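Side-chain contacts in ORC1-type DNA replication protein 2 (Aeropyrum pernix, PDB 1W5T), which binds DNA and takes part in regulating DNA replication, joining an N-terminal AAA+ ATPase domain to a C-terminal winged-helix domain: residues R13-N18 against V264-A269; T102-I107 against L123-A128; I313-A318 against V398-I403; Q335-A340 against K348-T353. One frame throughout, in Å; residues are numbered along the deposited sequence.

Interaction 1. Residues R13-N18 against V264-A269; sequences RVFDEN and VALKMA
Phe15 lays its ring beside Leu266 and Lys267 of helix 259-275, pinning the N-terminal segment of the chain to the lid of the AAA+ ATPase domain. Glu17, two residues further on, lines the pocket of the bound ATP analogue, Val14 O is hydrogen-bonded to NH1 of the ATP-binding Arg227, and the Phe15 side chain stands about 8 Å from the nucleotide. The apolar contacts come first. Phe15 ends a short 3-10 turn, and CG lies anti to the carbonyl carbon (chi1 -72°), which swings the ring toward the helix. Its outer edge takes the leucine: CE2 is 3.8 Å from Leu266 CG, and Leu266 CD2 sits at that edge in the plane of the ring. A branched leucine suits the spot because Leu266 also packs on Leu242 and Ile245 of helix 239-249, so the ring extends an existing apolar layer. Phe9 meets Phe15 edge-to-face, and Leu232 packs against it. Replacing Phe15 by alanine is likely to open a gap beside Leu266 and leave the 3-10 turn poorly anchored to the lid.

The second kind of contact is aliphatic packing by a charged residue. Lys267 runs past Phe15 in the opposite direction, its methylenes lying along the base of the aromatic side chain while the ammonium is carried onward. Lys267 NZ touches neither Glu17 OE1, 5.9 Å away, nor Asp16 OD1, at 6.4 Å, though both acids may exert a modest electrostatic pull. Lys267 CB is 3.9 Å from Phe15 CD2; further along the chain, Lys267 CD is 3.8 Å from Phe15 CB.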
loop_
_atom_site.group_PDB
_atom_site.type_symbol
_atom_site.label_atom_id
_atom_site.label_comp_id
_atom_site.label_asym_id
_atom_site.label_seq_id
_atom_site.Cartn_x
_atom_site.Cartn_y
_atom_site.Cartn_z
ATOM N N ARG A 13 15.520 13.366 10.329
ATOM C CA ARG A 13 14.602 13.351 9.193
ATOM C C ARG A 13 14.592 11.971 8.489
ATOM O O ARG A 13 13.660 11.627 7.753
ATOM C CB ARG A 13 14.929 14.478 8.218
ATOM C CG ARG A 13 14.605 15.874 8.787
ATOM C CD ARG A 13 15.849 16.733 8.952
ATOM N NE ARG A 13 16.116 17.450 7.719
ATOM C CZ ARG A 13 17.102 17.299 6.838
ATOM N NH1 ARG A 13 18.097 16.421 6.949
ATOM N NH2 ARG A 13 17.071 18.112 5.799
ATOM N N VAL A 14 15.636 11.196 8.734
ATOM C CA VAL A 14 15.732 9.817 8.275
ATOM C C VAL A 14 14.574 8.984 8.818
ATOM O O VAL A 14 14.258 7.963 8.262
ATOM C CB VAL A 14 17.106 9.207 8.702
ATOM C CG1 VAL A 14 17.182 7.694 8.504
ATOM C CG2 VAL A 14 18.226 9.912 7.993
ATOM N N PHE A 15 13.933 9.462 9.879
ATOM C CA PHE A 15 12.836 8.753 10.532
ATOM C C PHE A 15 11.449 9.279 10.138
ATOM O O PHE A 15 10.432 8.750 10.557
ATOM C CB PHE A 15 13.055 8.744 12.061
ATOM C CG PHE A 15 14.169 7.828 12.486
ATOM C CD1 PHE A 15 15.497 8.280 12.473
ATOM C CD2 PHE A 15 13.911 6.484 12.835
ATOM C CE1 PHE A 15 16.546 7.444 12.832
ATOM C CE2 PHE A 15 14.953 5.615 13.199
ATOM C CZ PHE A 15 16.281 6.093 13.184
ATOM N N ASP A 16 11.418 10.335 9.333
ATOM C CA ASP A 16 10.142 10.885 8.872
ATOM C C ASP A 16 9.543 9.969 7.784
ATOM O O ASP A 16 10.274 9.312 7.037
ATOM C CB ASP A 16 10.310 12.332 8.373
ATOM C CG ASP A 16 10.579 13.339 9.520
ATOM O OD1 ASP A 16 10.887 12.935 10.681
ATOM O OD2 ASP A 16 10.482 14.565 9.362
ATOM N N GLU A 17 8.217 9.962 7.716
ATOM C CA GLU A 17 7.398 9.063 6.890
ATOM C C GLU A 17 7.634 9.172 5.377
ATOM O O GLU A 17 7.494 8.201 4.635
ATOM C CB GLU A 17 5.908 9.275 7.236
ATOM C CG GLU A 17 5.725 10.201 8.448
ATOM C CD GLU A 17 4.385 10.075 9.162
ATOM O OE1 GLU A 17 4.390 9.892 10.409
ATOM O OE2 GLU A 17 3.325 10.186 8.484
ATOM N N ASN A 18 8.002 10.343 4.895
ATOM C CA ASN A 18 8.371 10.373 3.504
ATOM C C ASN A 18 9.860 10.517 3.206
ATOM O O ASN A 18 10.238 10.962 2.109
ATOM C CB ASN A 18 7.518 11.331 2.677
ATOM C CG ASN A 18 7.261 12.607 3.351
ATOM O OD1 ASN A 18 8.195 13.378 3.651
ATOM N ND2 ASN A 18 5.983 12.877 3.603
ATOM N N VAL A 264 9.182 3.306 13.345
ATOM C CA VAL A 264 8.589 4.180 14.355
ATOM C C VAL A 264 8.996 3.670 15.761
ATOM O O VAL A 264 9.371 4.461 16.640
ATOM C CB VAL A 264 7.034 4.258 14.199
ATOM C CG1 VAL A 264 6.413 4.998 15.326
ATOM C CG2 VAL A 264 6.664 4.976 12.907
ATOM N N ALA A 265 8.951 2.363 15.965
ATOM C CA ALA A 265 9.516 1.764 17.178
ATOM C C ALA A 265 10.950 2.184 17.474
ATOM O O ALA A 265 11.277 2.499 18.610
ATOM C CB ALA A 265 9.423 0.236 17.126
ATOM N N LEU A 266 11.807 2.139 16.464
ATOM C CA LEU A 266 13.209 2.464 16.637
ATOM C C LEU A 266 13.310 3.970 16.955
ATOM O O LEU A 266 14.032 4.365 17.877
ATOM C CB LEU A 266 14.032 2.041 15.399
ATOM C CG LEU A 266 15.488 2.526 15.313
ATOM C CD1 LEU A 266 16.224 2.081 16.543
ATOM C CD2 LEU A 266 16.242 2.004 14.113
ATOM N N LYS A 267 12.553 4.786 16.212
ATOM C CA LYS A 267 12.438 6.191 16.535
ATOM C C LYS A 267 12.123 6.428 17.991
ATOM O O LYS A 267 12.873 7.156 18.668
ATOM C CB LYS A 267 11.384 6.910 15.711
ATOM C CG LYS A 267 11.579 8.456 15.723
ATOM C CD LYS A 267 10.523 9.173 14.889
ATOM C CE LYS A 267 9.318 9.605 15.767
ATOM N NZ LYS A 267 7.950 9.459 15.136
ATOM N N MET A 268 11.017 5.831 18.436
ATOM C CA MET A 268 10.484 5.996 19.789
ATOM C C MET A 268 11.520 5.588 20.819
ATOM O O MET A 268 11.741 6.308 21.780
ATOM C CB MET A 268 9.248 5.117 20.027
ATOM C CG MET A 268 7.945 5.571 19.394
ATOM S SD MET A 268 6.588 4.289 19.680
ATOM C CE MET A 268 6.458 4.307 21.493
ATOM N N ALA A 269 12.147 4.435 20.600
ATOM C CA ALA A 269 13.146 3.939 21.520
ATOM C C ALA A 269 14.235 4.986 21.680
ATOM O O ALA A 269 14.658 5.275 22.772
ATOM C CB ALA A 269 13.698 2.611 21.060
#

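Interaction 2. Residues T102-I107 against L123-A128; sequences TILSLI and LDILKA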
loop_
_atom_site.group_PDB
_atom_site.type_symbol
_atom_site.label_atom_id
_atom_site.label_comp_id
_atom_site.label_asym_id
_atom_site.label_seq_id
_atom_site.Cartn_x
_atom_site.Cartn_y
_atom_site.Cartn_z
ATOM N N THR A 102 -8.509 17.767 -10.950
ATOM C CA THR A 102 -7.647 18.041 -9.803
ATOM C C THR A 102 -6.329 17.259 -9.882
ATOM O O THR A 102 -5.283 17.830 -9.660
ATOM C CB THR A 102 -8.388 17.782 -8.444
ATOM O OG1 THR A 102 -9.579 18.576 -8.385
ATOM C CG2 THR A 102 -7.588 18.305 -7.250
ATOM N N ILE A 103 -6.389 15.978 -10.227
ATOM C CA ILE A 103 -5.184 15.163 -10.466
ATOM C C ILE A 103 -4.205 15.872 -11.426
ATOM O O ILE A 103 -3.012 16.057 -11.121
ATOM C CB ILE A 103 -5.584 13.717 -10.936
ATOM C CG1 ILE A 103 -6.151 12.929 -9.745
ATOM C CG2 ILE A 103 -4.390 12.959 -11.557
ATOM C CD1 ILE A 103 -7.205 11.894 -10.085
ATOM N N LEU A 104 -4.765 16.339 -12.546
ATOM C CA LEU A 104 -4.012 17.043 -13.563
ATOM C C LEU A 104 -3.389 18.356 -13.105
ATOM O O LEU A 104 -2.236 18.667 -13.443
ATOM C CB LEU A 104 -4.863 17.274 -14.800
ATOM C CG LEU A 104 -5.153 16.030 -15.619
ATOM C CD1 LEU A 104 -5.851 16.535 -16.848
ATOM C CD2 LEU A 104 -3.940 15.226 -15.994
ATOM N N SER A 105 -4.112 19.134 -12.324
ATOM C CA SER A 105 -3.524 20.420 -11.951
ATOM C C SER A 105 -2.438 20.199 -10.902
ATOM O O SER A 105 -1.444 20.922 -10.844
ATOM C CB SER A 105 -4.593 21.421 -11.515
ATOM O OG SER A 105 -5.244 20.959 -10.349
ATOM N N LEU A 106 -2.597 19.159 -10.102
ATOM C CA LEU A 106 -1.510 18.741 -9.227
ATOM C C LEU A 106 -0.286 18.313 -10.064
ATOM O O LEU A 106 0.828 18.732 -9.779
ATOM C CB LEU A 106 -1.967 17.640 -8.249
ATOM C CG LEU A 106 -2.885 18.136 -7.117
ATOM C CD1 LEU A 106 -3.453 16.945 -6.332
ATOM C CD2 LEU A 106 -2.230 19.174 -6.161
ATOM N N ILE A 107 -0.489 17.535 -11.121
ATOM C CA ILE A 107 0.647 17.146 -11.959
ATOM C C ILE A 107 1.382 18.372 -12.591
ATOM O O ILE A 107 2.616 18.403 -12.565
ATOM C CB ILE A 107 0.257 16.051 -13.018
ATOM C CG1 ILE A 107 -0.123 14.727 -12.340
ATOM C CG2 ILE A 107 1.372 15.845 -14.025
ATOM C CD1 ILE A 107 -0.936 13.798 -13.231
ATOM N N LEU A 123 -8.860 17.112 -20.404
ATOM C CA LEU A 123 -8.241 16.850 -21.700
ATOM C C LEU A 123 -7.306 17.974 -22.132
ATOM O O LEU A 123 -6.225 17.703 -22.655
ATOM C CB LEU A 123 -9.325 16.613 -22.774
ATOM C CG LEU A 123 -8.954 16.549 -24.268
ATOM C CD1 LEU A 123 -8.054 15.347 -24.543
ATOM C CD2 LEU A 123 -10.187 16.505 -25.203
ATOM N N ASP A 124 -7.719 19.225 -21.934
ATOM C CA ASP A 124 -6.971 20.374 -22.447
ATOM C C ASP A 124 -5.672 20.540 -21.665
ATOM O O ASP A 124 -4.622 20.848 -22.245
ATOM C CB ASP A 124 -7.799 21.659 -22.387
ATOM C CG ASP A 124 -8.793 21.795 -23.541
ATOM O OD1 ASP A 124 -9.151 20.805 -24.240
ATOM O OD2 ASP A 124 -9.303 22.908 -23.819
ATOM N N ILE A 125 -5.742 20.282 -20.362
ATOM C CA ILE A 125 -4.556 20.321 -19.513
ATOM C C ILE A 125 -3.503 19.269 -19.939
ATOM O O ILE A 125 -2.306 19.508 -19.913
ATOM C CB ILE A 125 -4.909 20.124 -18.015
ATOM C CG1 ILE A 125 -5.904 21.185 -17.505
ATOM C CG2 ILE A 125 -3.626 20.140 -17.188
ATOM C CD1 ILE A 125 -6.370 20.949 -16.026
ATOM N N LEU A 126 -3.999 18.109 -20.315
ATOM C CA LEU A 126 -3.207 17.030 -20.816
ATOM C C LEU A 126 -2.553 17.433 -22.136
ATOM O O LEU A 126 -1.376 17.153 -22.341
ATOM C CB LEU A 126 -4.105 15.801 -20.971
ATOM C CG LEU A 126 -3.449 14.418 -20.889
ATOM C CD1 LEU A 126 -2.669 14.244 -19.612
ATOM C CD2 LEU A 126 -4.503 13.331 -21.020
ATOM N N LYS A 127 -3.308 18.108 -23.005
ATOM C CA LYS A 127 -2.756 18.641 -24.266
ATOM C C LYS A 127 -1.625 19.618 -24.023
ATOM O O LYS A 127 -0.616 19.491 -24.677
ATOM C CB LYS A 127 -3.825 19.334 -25.136
ATOM C CG LYS A 127 -4.912 18.419 -25.656
ATOM C CD LYS A 127 -5.842 19.196 -26.599
ATOM C CE LYS A 127 -7.174 18.479 -26.841
ATOM N NZ LYS A 127 -8.331 19.310 -26.306
ATOM N N ALA A 128 -1.806 20.579 -23.109
ATOM C CA ALA A 128 -0.793 21.622 -22.807
ATOM C C ALA A 128 0.491 21.005 -22.210
ATOM O O ALA A 128 1.628 21.445 -22.483
ATOM C CB ALA A 128 -1.355 22.665 -21.877
#
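Leu104 reaches from helix 100-111 to helix 122-136, and its CB and both methyls find apolar partners there. At the root, Leu104 CB lies 3.9 Å from Ile125 CG2, with Ile125 CD1 a little further off. Chi1 of -72° sets CG beside the backbone N, anti to the carbonyl carbon, and from this position the two methyls reach the facing helix. CD1 turns to the branch point of the isoleucine, 3.9 Å from Ile125 CB; CD2 goes to the next residue, 4.0 Å from Leu126 CD1. Leu104 crosses Ile125 obliquely but meets Leu126 at about a right angle, one forked side chain serving two successive residues of the facing helix.

Both helices belong to the AAA domain, whose parallel sheet lies next to them: Ile107, a turn beyond Leu104, packs on strands 87-93 and 139-145. Beta-branched Ile125 suits the place because its two arms spread close to the backbone, and it also touches Tyr101 and Val108 of helix 100-111 and Val117 of the connecting loop.

Two polar side chains bond within their own segments. The small Ser105 turns its OG back to Thr102 O at 3.2 Å, tilted 26° from the carbonyl plane; that oxygen also accepts the backbone bond from Leu106 N. On the second helix Lys127 NZ forms a salt bridge with Asp124 OD1 at 2.7 Å, arriving from above the carboxylate plane.

Interaction 3. Residues I313-A318 against V398-I403; sequences ILRLIA and VVDNII
Arg315 grips Asp400 side-on, placing NE and NH1 against one carboxylate oxygen each. This is the tight part of the contact. The bond from Arg315 NE to Asp400 OD1, 2.8 Å long, is almost straight at 178° and lies in the guanidinium plane, whereas that from Arg315 NH1 to Asp400 OD2, also 2.8 Å, is bent to 141°, in keeping with OD2 lying out of that plane. Both oxygens use their syn lone pairs, the usual choice for a two-pronged arginine-carboxylate pair. The third nitrogen, NH2, forms a salt bridge with Glu319, one turn along, so the guanidinium is steadied by two acids and its positive charge is probably reinforced. Arginine suits this partly exposed place because its long aliphatic stem can also pack: CB lies 4.1 Å from Val399 CG1.

Packing is looser on the buried flank. There Leu314 CD2 approaches Val399 CG2 no closer than 4.3 Å, and Leu303 of helix 300-304 touches both residues. Compact, branched Val399 suits the interval between helix axes 10.1 Å apart, running nearly antiparallel at 157°. The arrangement is an antiparallel helix pair, an apolar seam with a bidentate salt bridge beside it, packing C-terminal helix 392-408 on helix 308-322 of the winged-helix domain.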
loop_
_atom_site.group_PDB
_atom_site.type_symbol
_atom_site.label_atom_id
_atom_site.label_comp_id
_atom_site.label_asym_id
_atom_site.label_seq_id
_atom_site.Cartn_x
_atom_site.Cartn_y
_atom_site.Cartn_z
ATOM N N ILE A 313 -19.554 -14.252 11.500
ATOM C CA ILE A 313 -18.598 -15.324 11.259
ATOM C C ILE A 313 -17.171 -14.899 11.585
ATOM O O ILE A 313 -16.409 -15.658 12.251
ATOM C CB ILE A 313 -18.708 -15.826 9.814
ATOM C CG1 ILE A 313 -20.153 -16.301 9.548
ATOM C CG2 ILE A 313 -17.682 -16.932 9.580
ATOM C CD1 ILE A 313 -20.545 -16.426 8.022
ATOM N N LEU A 314 -16.818 -13.690 11.156
ATOM C CA LEU A 314 -15.539 -13.103 11.539
ATOM C C LEU A 314 -15.354 -13.069 13.069
ATOM O O LEU A 314 -14.313 -13.463 13.600
ATOM C CB LEU A 314 -15.349 -11.708 10.925
ATOM C CG LEU A 314 -13.975 -11.054 11.137
ATOM C CD1 LEU A 314 -12.869 -11.999 10.684
ATOM C CD2 LEU A 314 -13.842 -9.709 10.370
ATOM N N ARG A 315 -16.378 -12.597 13.760
ATOM C CA ARG A 315 -16.369 -12.546 15.211
ATOM C C ARG A 315 -16.105 -13.920 15.831
ATOM O O ARG A 315 -15.278 -14.057 16.725
ATOM C CB ARG A 315 -17.689 -11.976 15.740
ATOM C CG ARG A 315 -17.563 -11.478 17.164
ATOM C CD ARG A 315 -18.666 -11.910 18.069
ATOM N NE ARG A 315 -18.799 -11.005 19.213
ATOM C CZ ARG A 315 -18.427 -11.306 20.461
ATOM N NH1 ARG A 315 -18.601 -10.422 21.428
ATOM N NH2 ARG A 315 -17.887 -12.490 20.754
ATOM N N LEU A 316 -16.786 -14.932 15.315
ATOM C CA LEU A 316 -16.687 -16.254 15.887
ATOM C C LEU A 316 -15.296 -16.845 15.682
ATOM O O LEU A 316 -14.725 -17.447 16.591
ATOM C CB LEU A 316 -17.763 -17.168 15.303
ATOM C CG LEU A 316 -19.216 -16.948 15.719
ATOM C CD1 LEU A 316 -20.088 -17.613 14.695
ATOM C CD2 LEU A 316 -19.528 -17.476 17.140
ATOM N N ILE A 317 -14.749 -16.649 14.477
ATOM C CA ILE A 317 -13.397 -17.076 14.159
ATOM C C ILE A 317 -12.417 -16.340 15.066
ATOM O O ILE A 317 -11.488 -16.938 15.571
ATOM C CB ILE A 317 -13.108 -16.842 12.682
ATOM C CG1 ILE A 317 -13.908 -17.842 11.837
ATOM C CG2 ILE A 317 -11.609 -16.908 12.389
ATOM C CD1 ILE A 317 -13.625 -17.842 10.317
ATOM N N ALA A 318 -12.644 -15.055 15.296
ATOM C CA ALA A 318 -11.805 -14.272 16.229
ATOM C C ALA A 318 -11.854 -14.792 17.662
ATOM O O ALA A 318 -10.820 -15.030 18.242
ATOM C CB ALA A 318 -12.160 -12.800 16.203
ATOM N N VAL A 398 -14.715 -3.880 17.572
ATOM C CA VAL A 398 -15.106 -3.129 16.367
ATOM C C VAL A 398 -16.285 -3.799 15.674
ATOM O O VAL A 398 -17.307 -3.167 15.357
ATOM C CB VAL A 398 -13.922 -2.990 15.360
ATOM C CG1 VAL A 398 -14.335 -2.237 14.108
ATOM C CG2 VAL A 398 -12.744 -2.275 15.983
ATOM N N VAL A 399 -16.147 -5.101 15.486
ATOM C CA VAL A 399 -17.128 -5.894 14.774
ATOM C C VAL A 399 -18.494 -5.844 15.447
ATOM O O VAL A 399 -19.514 -5.644 14.763
ATOM C CB VAL A 399 -16.593 -7.336 14.532
ATOM C CG1 VAL A 399 -17.644 -8.248 13.936
ATOM C CG2 VAL A 399 -15.379 -7.252 13.607
ATOM N N ASP A 400 -18.520 -5.989 16.776
ATOM C CA ASP A 400 -19.807 -5.956 17.489
ATOM C C ASP A 400 -20.601 -4.673 17.218
ATOM O O ASP A 400 -21.798 -4.760 16.899
ATOM C CB ASP A 400 -19.663 -6.154 18.997
ATOM C CG ASP A 400 -19.369 -7.589 19.372
ATOM O OD1 ASP A 400 -19.878 -8.507 18.689
ATOM O OD2 ASP A 400 -18.631 -7.891 20.335
ATOM N N ASN A 401 -19.933 -3.515 17.334
ATOM C CA ASN A 401 -20.560 -2.205 17.114
ATOM C C ASN A 401 -21.089 -2.050 15.677
ATOM O O ASN A 401 -22.099 -1.411 15.442
ATOM C CB ASN A 401 -19.638 -1.025 17.520
ATOM C CG ASN A 401 -19.184 -1.078 19.027
ATOM O OD1 ASN A 401 -19.811 -1.740 19.874
ATOM N ND2 ASN A 401 -18.074 -0.379 19.342
ATOM N N ILE A 402 -20.427 -2.681 14.727
ATOM C CA ILE A 402 -20.813 -2.557 13.337
ATOM C C ILE A 402 -22.043 -3.414 13.105
ATOM O O ILE A 402 -22.958 -3.015 12.366
ATOM C CB ILE A 402 -19.635 -2.922 12.414
ATOM C CG1 ILE A 402 -18.493 -1.918 12.639
ATOM C CG2 ILE A 402 -20.063 -2.908 10.984
ATOM C CD1 ILE A 402 -17.200 -2.178 11.852
ATOM N N ILE A 403 -22.109 -4.550 13.778
ATOM C CA ILE A 403 -23.294 -5.371 13.652
ATOM C C ILE A 403 -24.488 -4.618 14.249
ATOM O O ILE A 403 -25.549 -4.542 13.623
ATOM C CB ILE A 403 -23.138 -6.767 14.297
ATOM C CG1 ILE A 403 -22.068 -7.594 13.578
ATOM C CG2 ILE A 403 -24.464 -7.503 14.254
ATOM C CD1 ILE A 403 -21.406 -8.640 14.496
#

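Interaction 4. Residues Q335-A340 against K348-T353; sequences QRYEDA and KPRGYT
Glu338 and Pro349 bring the two backbones together, their CA atoms 5.3 Å apart. Residues 335-340 are a regular stretch of helix 330-345; residues 348-351 run extended until Gly351, the N-cap, starts helix 352-364. Proline suits such an extended approach, its ring holding phi near -60°. Its CB wedges between two side chains of the first helix, 3.9 Å from Tyr337 CE2 and 3.9 Å from Glu338 CG. Glu338 offers Pro349 its aliphatic portion, while OE1 forms a salt bridge with Arg334.

Tyr337 holds CG anti to the backbone N (chi1 164°), which carries its hydroxyl across to the extended segment. Arg350 N donates to Tyr337 OH over 3.1 Å, with an N-H...O angle of 160°, from near the plane of the ring, and Arg350 CB comes within 3.5 Å of the same oxygen. His309 ND1, on helix 308-322, shares a further hydrogen bond with the hydroxyl. A phenylalanine in its place would probably keep the apolar packing but leave the Arg350 amide and His309 without this common partner.

With two partners on the one hydroxyl oxygen of a buried residue, Tyr337 ties the turn between two helices of the winged-helix domain to helix 308-322 as well.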
loop_
_atom_site.group_PDB
_atom_site.type_symbol
_atom_site.label_atom_id
_atom_site.label_comp_id
_atom_site.label_asym_id
_atom_site.label_seq_id
_atom_site.Cartn_x
_atom_site.Cartn_y
_atom_site.Cartn_z
ATOM N N GLN A 335 -21.815 -24.783 13.443
ATOM C CA GLN A 335 -22.618 -24.985 14.664
ATOM C C GLN A 335 -22.733 -23.686 15.464
ATOM O O GLN A 335 -23.838 -23.200 15.719
ATOM C CB GLN A 335 -22.002 -26.064 15.543
ATOM C CG GLN A 335 -22.954 -27.129 16.012
ATOM C CD GLN A 335 -22.205 -28.354 16.536
ATOM O OE1 GLN A 335 -22.541 -28.893 17.609
ATOM N NE2 GLN A 335 -21.175 -28.792 15.790
ATOM N N ARG A 336 -21.578 -23.130 15.832
ATOM C CA ARG A 336 -21.507 -21.850 16.536
ATOM C C ARG A 336 -22.164 -20.690 15.791
ATOM O O ARG A 336 -22.687 -19.777 16.406
ATOM C CB ARG A 336 -20.055 -21.495 16.835
ATOM C CG ARG A 336 -19.421 -22.333 17.940
ATOM C CD ARG A 336 -18.012 -21.914 18.260
ATOM N NE ARG A 336 -17.361 -22.875 19.135
ATOM C CZ ARG A 336 -16.132 -22.740 19.634
ATOM N NH1 ARG A 336 -15.649 -23.693 20.430
ATOM N NH2 ARG A 336 -15.379 -21.675 19.338
ATOM N N TYR A 337 -22.112 -20.720 14.462
ATOM C CA TYR A 337 -22.694 -19.674 13.640
ATOM C C TYR A 337 -24.212 -19.707 13.760
ATOM O O TYR A 337 -24.838 -18.659 13.955
ATOM C CB TYR A 337 -22.269 -19.824 12.167
ATOM C CG TYR A 337 -23.136 -19.008 11.242
ATOM C CD1 TYR A 337 -23.060 -17.622 11.238
ATOM C CD2 TYR A 337 -24.071 -19.620 10.411
ATOM C CE1 TYR A 337 -23.853 -16.870 10.422
ATOM C CE2 TYR A 337 -24.892 -18.867 9.593
ATOM C CZ TYR A 337 -24.770 -17.485 9.601
ATOM O OH TYR A 337 -25.561 -16.727 8.763
ATOM N N GLU A 338 -24.783 -20.905 13.616
ATOM C CA GLU A 338 -26.226 -21.110 13.774
ATOM C C GLU A 338 -26.658 -20.745 15.191
ATOM O O GLU A 338 -27.571 -19.939 15.378
ATOM C CB GLU A 338 -26.621 -22.555 13.438
ATOM C CG GLU A 338 -26.610 -22.863 11.941
ATOM C CD GLU A 338 -26.685 -24.353 11.651
ATOM O OE1 GLU A 338 -27.301 -24.741 10.642
ATOM O OE2 GLU A 338 -26.128 -25.136 12.438
ATOM N N ASP A 339 -25.964 -21.327 16.166
ATOM C CA ASP A 339 -26.115 -20.992 17.573
ATOM C C ASP A 339 -26.065 -19.454 17.750
ATOM O O ASP A 339 -27.004 -18.863 18.306
ATOM C CB ASP A 339 -25.006 -21.662 18.442
ATOM C CG ASP A 339 -25.226 -23.195 18.702
ATOM O OD1 ASP A 339 -26.313 -23.748 18.427
ATOM O OD2 ASP A 339 -24.330 -23.936 19.199
ATOM N N ALA A 340 -24.996 -18.812 17.259
ATOM C CA ALA A 340 -24.772 -17.386 17.520
ATOM C C ALA A 340 -25.751 -16.416 16.858
ATOM O O ALA A 340 -26.130 -15.429 17.487
ATOM C CB ALA A 340 -23.347 -16.979 17.214
ATOM N N LYS A 348 -32.073 -14.944 11.657
ATOM C CA LYS A 348 -32.048 -16.372 11.305
ATOM C C LYS A 348 -30.773 -16.737 10.484
ATOM O O LYS A 348 -30.372 -15.982 9.579
ATOM C CB LYS A 348 -33.370 -16.863 10.665
ATOM C CG LYS A 348 -33.748 -16.194 9.355
ATOM C CD LYS A 348 -33.725 -17.181 8.172
ATOM C CE LYS A 348 -33.988 -16.467 6.832
ATOM N NZ LYS A 348 -32.862 -16.614 5.847
ATOM N N PRO A 349 -30.119 -17.852 10.831
ATOM C CA PRO A 349 -28.873 -18.253 10.149
ATOM C C PRO A 349 -29.099 -18.478 8.669
ATOM O O PRO A 349 -30.098 -19.100 8.324
ATOM C CB PRO A 349 -28.467 -19.564 10.846
ATOM C CG PRO A 349 -29.642 -20.001 11.664
ATOM C CD PRO A 349 -30.489 -18.783 11.914
ATOM N N ARG A 350 -28.207 -17.946 7.833
ATOM C CA ARG A 350 -28.233 -18.154 6.393
ATOM C C ARG A 350 -27.872 -19.599 6.023
ATOM O O ARG A 350 -27.158 -20.279 6.766
ATOM C CB ARG A 350 -27.262 -17.197 5.707
ATOM C CG ARG A 350 -27.538 -15.707 5.881
ATOM C CD ARG A 350 -28.911 -15.224 5.350
ATOM N NE ARG A 350 -28.860 -14.757 3.964
ATOM C CZ ARG A 350 -28.805 -13.474 3.589
ATOM N NH1 ARG A 350 -28.779 -12.493 4.493
ATOM N NH2 ARG A 350 -28.772 -13.170 2.287
ATOM N N GLY A 351 -28.383 -20.073 4.890
ATOM C CA GLY A 351 -28.167 -21.434 4.445
ATOM C C GLY A 351 -26.723 -21.715 4.069
ATOM O O GLY A 351 -25.917 -20.792 3.896
ATOM N N TYR A 352 -26.397 -22.988 3.919
ATOM C CA TYR A 352 -25.049 -23.409 3.606
ATOM C C TYR A 352 -24.380 -22.683 2.432
ATOM O O TYR A 352 -23.242 -22.235 2.549
ATOM C CB TYR A 352 -25.038 -24.908 3.357
ATOM C CG TYR A 352 -25.053 -25.712 4.628
ATOM C CD1 TYR A 352 -26.212 -26.328 5.064
ATOM C CD2 TYR A 352 -23.900 -25.860 5.391
ATOM C CE1 TYR A 352 -26.226 -27.067 6.235
ATOM C CE2 TYR A 352 -23.898 -26.601 6.559
ATOM C CZ TYR A 352 -25.063 -27.200 6.980
ATOM O OH TYR A 352 -25.060 -27.946 8.140
ATOM N N THR A 353 -25.097 -22.576 1.325
ATOM C CA THR A 353 -24.636 -21.967 0.083
ATOM C C THR A 353 -24.157 -20.524 0.321
ATOM O O THR A 353 -23.018 -20.184 0.017
ATOM C CB THR A 353 -25.815 -22.036 -0.953
ATOM O OG1 THR A 353 -25.472 -22.916 -2.026
ATOM C CG2 THR A 353 -26.129 -20.678 -1.603
#

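Overall arrangement
Along the chain, interaction 2 falls within the loop that interaction 1 closes; interaction 3 follows, with interaction 4 nested inside it. The first two serve the ATPase part but are about 35 Å apart between centres: interaction 1 joins the N-terminal segment to the lid near the nucleotide, while interaction 2 packs two AAA-domain helices beside the parallel sheet. Interactions 3 and 4 share the C-terminal winged-helix part, with centres about 14 Å apart, and meet directly where Ile313 and Leu316 pack on Tyr337. Helices 308-322 and 330-345 therefore link them in one core. Between interactions 2 and 4 the centres are about 52 Å apart, consistent with a protein built of two separate parts.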